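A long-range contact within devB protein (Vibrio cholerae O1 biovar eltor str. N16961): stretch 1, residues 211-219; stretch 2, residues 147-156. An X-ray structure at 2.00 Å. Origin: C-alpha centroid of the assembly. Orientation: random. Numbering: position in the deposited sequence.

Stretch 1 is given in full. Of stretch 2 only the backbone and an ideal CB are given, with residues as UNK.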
# COMPACT_ATOMS: atom_id res chain seq x y z
N LEU A 211 11.81 -20.49 8.70
CA LEU A 211 12.51 -20.27 7.43
C LEU A 211 13.93 -19.75 7.66
O LEU A 211 14.16 -18.91 8.54
CB LEU A 211 11.74 -19.24 6.57
CG LEU A 211 10.38 -19.66 6.00
CD1 LEU A 211 9.76 -18.48 5.24
CD2 LEU A 211 10.50 -20.90 5.10
N PRO A 212 14.89 -20.23 6.87
CA PRO A 212 16.26 -19.74 7.05
C PRO A 212 16.51 -18.40 6.30
O PRO A 212 17.63 -17.88 6.35
CB PRO A 212 17.10 -20.89 6.47
CG PRO A 212 16.23 -21.44 5.37
CD PRO A 212 14.79 -21.25 5.80
N TYR A 213 15.47 -17.80 5.73
CA TYR A 213 15.62 -16.62 4.84
C TYR A 213 15.72 -15.29 5.59
O TYR A 213 14.75 -14.87 6.20
CB TYR A 213 14.42 -16.54 3.89
CG TYR A 213 14.10 -17.81 3.16
CD1 TYR A 213 15.12 -18.64 2.70
CD2 TYR A 213 12.78 -18.18 2.91
CE1 TYR A 213 14.83 -19.80 2.00
CE2 TYR A 213 12.48 -19.35 2.22
CZ TYR A 213 13.52 -20.15 1.77
OH TYR A 213 13.27 -21.32 1.07
N PRO A 214 16.86 -14.58 5.48
CA PRO A 214 16.92 -13.23 6.05
C PRO A 214 15.73 -12.34 5.63
O PRO A 214 15.18 -11.61 6.48
CB PRO A 214 18.26 -12.70 5.51
CG PRO A 214 19.12 -14.01 5.40
CD PRO A 214 18.15 -15.02 4.92
N ALA A 215 15.34 -12.36 4.35
CA ALA A 215 14.22 -11.51 3.89
C ALA A 215 12.89 -11.86 4.56
O ALA A 215 12.04 -10.98 4.71
CB ALA A 215 14.07 -11.55 2.36
N ALA A 216 12.69 -13.14 4.94
CA ALA A 216 11.52 -13.51 5.77
C ALA A 216 11.58 -12.98 7.22
O ALA A 216 10.54 -12.74 7.85
CB ALA A 216 11.34 -15.02 5.80
N LYS A 217 12.79 -12.81 7.74
CA LYS A 217 13.03 -12.46 9.15
C LYS A 217 13.18 -10.97 9.45
O LYS A 217 13.03 -10.54 10.60
CB LYS A 217 14.30 -13.17 9.65
CG LYS A 217 14.19 -14.68 9.69
CD LYS A 217 15.45 -15.27 10.29
CE LYS A 217 15.57 -16.76 9.98
NZ LYS A 217 14.53 -17.53 10.74
N ILE A 218 13.53 -10.19 8.44
CA ILE A 218 13.91 -8.80 8.68
C ILE A 218 12.74 -7.90 8.33
O ILE A 218 12.26 -7.89 7.19
CB ILE A 218 15.21 -8.43 7.88
CG1 ILE A 218 16.42 -9.15 8.52
CG2 ILE A 218 15.45 -6.91 7.91
CD1 ILE A 218 17.69 -9.13 7.64
N HIS A 219 12.24 -7.15 9.31
CA HIS A 219 11.19 -6.16 9.01
C HIS A 219 11.47 -4.88 9.77
O HIS A 219 12.18 -4.88 10.81
CB HIS A 219 9.78 -6.71 9.37
CG HIS A 219 9.68 -7.25 10.76
ND1 HIS A 219 9.90 -8.58 11.05
CD2 HIS A 219 9.40 -6.64 11.94
CE1 HIS A 219 9.77 -8.76 12.36
NE2 HIS A 219 9.48 -7.60 12.92
N UNK A 147 23.62 -8.04 1.71
CA UNK A 147 24.58 -9.16 1.63
C UNK A 147 24.56 -9.95 2.95
O UNK A 147 25.62 -10.38 3.48
CB UNK A 147 25.99 -8.65 1.33
N UNK A 148 23.34 -10.10 3.46
CA UNK A 148 23.04 -10.88 4.64
C UNK A 148 22.50 -12.21 4.13
O UNK A 148 21.36 -12.28 3.64
CB UNK A 148 22.05 -10.17 5.57
N UNK A 149 23.33 -13.25 4.23
CA UNK A 149 23.02 -14.55 3.63
C UNK A 149 22.55 -15.54 4.68
O UNK A 149 22.99 -15.46 5.84
CB UNK A 149 24.24 -15.11 2.90
N UNK A 150 21.69 -16.50 4.28
CA UNK A 150 21.16 -17.50 5.22
C UNK A 150 22.29 -18.28 5.89
O UNK A 150 23.27 -18.62 5.25
CB UNK A 150 20.22 -18.47 4.50
N UNK A 151 22.16 -18.52 7.19
CA UNK A 151 23.19 -19.24 7.95
C UNK A 151 24.42 -18.42 8.32
O UNK A 151 25.21 -18.85 9.17
CB UNK A 151 23.64 -20.46 7.14
N UNK A 152 24.62 -17.26 7.69
CA UNK A 152 25.80 -16.45 7.99
C UNK A 152 25.47 -15.06 8.50
O UNK A 152 26.37 -14.25 8.71
CB UNK A 152 26.67 -16.33 6.74
N UNK A 153 24.18 -14.80 8.75
CA UNK A 153 23.72 -13.52 9.25
C UNK A 153 23.59 -13.53 10.79
O UNK A 153 22.93 -14.42 11.36
CB UNK A 153 22.38 -13.16 8.60
N UNK A 154 24.19 -12.54 11.43
CA UNK A 154 24.06 -12.36 12.87
C UNK A 154 23.00 -11.29 13.09
O UNK A 154 23.28 -10.09 12.91
CB UNK A 154 25.39 -11.98 13.52
N UNK A 155 21.79 -11.74 13.43
CA UNK A 155 20.65 -10.86 13.59
C UNK A 155 20.77 -10.02 14.84
O UNK A 155 19.99 -9.10 15.03
CB UNK A 155 19.35 -11.67 13.63
N UNK A 156 21.74 -10.34 15.70
CA UNK A 156 21.94 -9.56 16.91
C UNK A 156 23.15 -8.63 16.81
O UNK A 156 23.58 -8.07 17.81
CB UNK A 156 22.10 -10.50 18.11

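Position 147 lies beyond reach of stretch 1; the residue is S147, whose OG is hydrogen-bonded elsewhere in the structure.

At position 148, CA-to-CB points toward stretch 1, with the ideal CB 4.6 Å from P214 CB and 4.9 Å from I218 CD1. These are carbon surfaces with no polar partner, so a branched aliphatic such as leucine, isoleucine or valine would suit. The residue is L148. With chi1 m and chi2 t, it brings CD1 to 3.8 Å from I218 CD1, while its backbone O lies 3.3 Å from P214 CG.

Position 149 points away, and stretch 1 leaves its choice open. It is F149, and its backbone O serves the turn that follows.

Position 150 has phi/psi of -58/138, and its CB projects sideways. The ideal CB is tight against P212 O, at 3.2 Å, and 4.0 Å from P214 CD. A compact apolar residue, alanine or proline, is reasonable. The deposited P150 keeps CB 3.4 Å from P212 O and sets its CD 4.0 Å from P214 CD, so the two proline rings are in apolar contact.

Position 151 has a phi of 78°, which by itself favours glycine, though asparagine could also adopt it. It is G151; its N gives a weak hydrogen bond to a water.

Position 152 is out of reach, and many polar residues would serve. It is Q152, whose backbone N bonds to F149 O, 3.1 Å away.

Position 153 points toward stretch 1, its ideal CB 4.6 Å from P214 CG. A small or beta-branched side chain, valine, threonine or serine, would fit. T153 adds a polar role: OG1 donates to F149 O at 2.8 Å, fastening the loop, and lies 4.0 Å from P214 CG.

Position 154 is remote; D154 OD1 accepts a hydrogen bond from the backbone N of residue 156, 2.9 Å away.

Position 155 points toward stretch 1, yet its ideal CB finds nothing within 5.5 Å. Beyond the gap lie apolar carbon of P214 and I218, the methylenes of K217 and the carbonyl P212 O, so a long, largely apolar side chain is wanted, a polar tip being an advantage: tyrosine, phenylalanine or methionine. Y155 has the largest covered area of stretch 2. I218 CG1 and P214 CA lie at its ring edge, the former 3.9 Å from CE1. Its OH approaches P214 CA at 3.2 Å and K217 CD at 3.5 Å, and a water whose O is 2.7 Å from Y155 OH donates to P212 O at 2.9 Å, bridging the stretches where no direct hydrogen bond does.

Position 156, also distant, is A156.

Stretch 2 (147-156) SLFPGQTDYA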
# COMPACT_ATOMS: atom_id res chain seq x y z
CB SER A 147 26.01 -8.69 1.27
OG SER A 147 26.10 -8.50 -0.15
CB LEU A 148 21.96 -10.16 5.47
CG LEU A 148 22.38 -8.76 5.94
CD1 LEU A 148 21.20 -8.05 6.66
CD2 LEU A 148 23.67 -8.84 6.82
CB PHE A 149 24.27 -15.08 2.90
CG PHE A 149 24.58 -14.31 1.63
CD1 PHE A 149 23.95 -14.64 0.43
CD2 PHE A 149 25.52 -13.28 1.64
CE1 PHE A 149 24.25 -13.93 -0.74
CE2 PHE A 149 25.82 -12.55 0.48
CZ PHE A 149 25.17 -12.86 -0.70
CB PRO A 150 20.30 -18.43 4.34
CG PRO A 150 20.57 -18.03 2.90
CD PRO A 150 21.17 -16.66 2.90
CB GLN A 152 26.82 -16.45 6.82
CG GLN A 152 26.34 -16.03 5.45
CD GLN A 152 27.48 -15.99 4.37
OE1 GLN A 152 27.89 -14.91 3.91
NE2 GLN A 152 27.99 -17.16 4.01
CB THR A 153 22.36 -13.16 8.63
OG1 THR A 153 22.51 -13.04 7.21
CG2 THR A 153 21.82 -11.83 9.21
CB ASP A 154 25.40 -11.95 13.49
CG ASP A 154 25.28 -11.66 15.00
OD1 ASP A 154 24.20 -11.87 15.59
OD2 ASP A 154 26.28 -11.22 15.58
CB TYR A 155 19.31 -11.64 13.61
CG TYR A 155 19.04 -12.33 12.32
CD1 TYR A 155 18.46 -11.64 11.23
CD2 TYR A 155 19.39 -13.65 12.15
CE1 TYR A 155 18.23 -12.29 10.01
CE2 TYR A 155 19.16 -14.31 10.93
CZ TYR A 155 18.59 -13.62 9.87
OH TYR A 155 18.40 -14.32 8.69
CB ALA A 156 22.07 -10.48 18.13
O HOH W 1 19.40 -16.80 8.41
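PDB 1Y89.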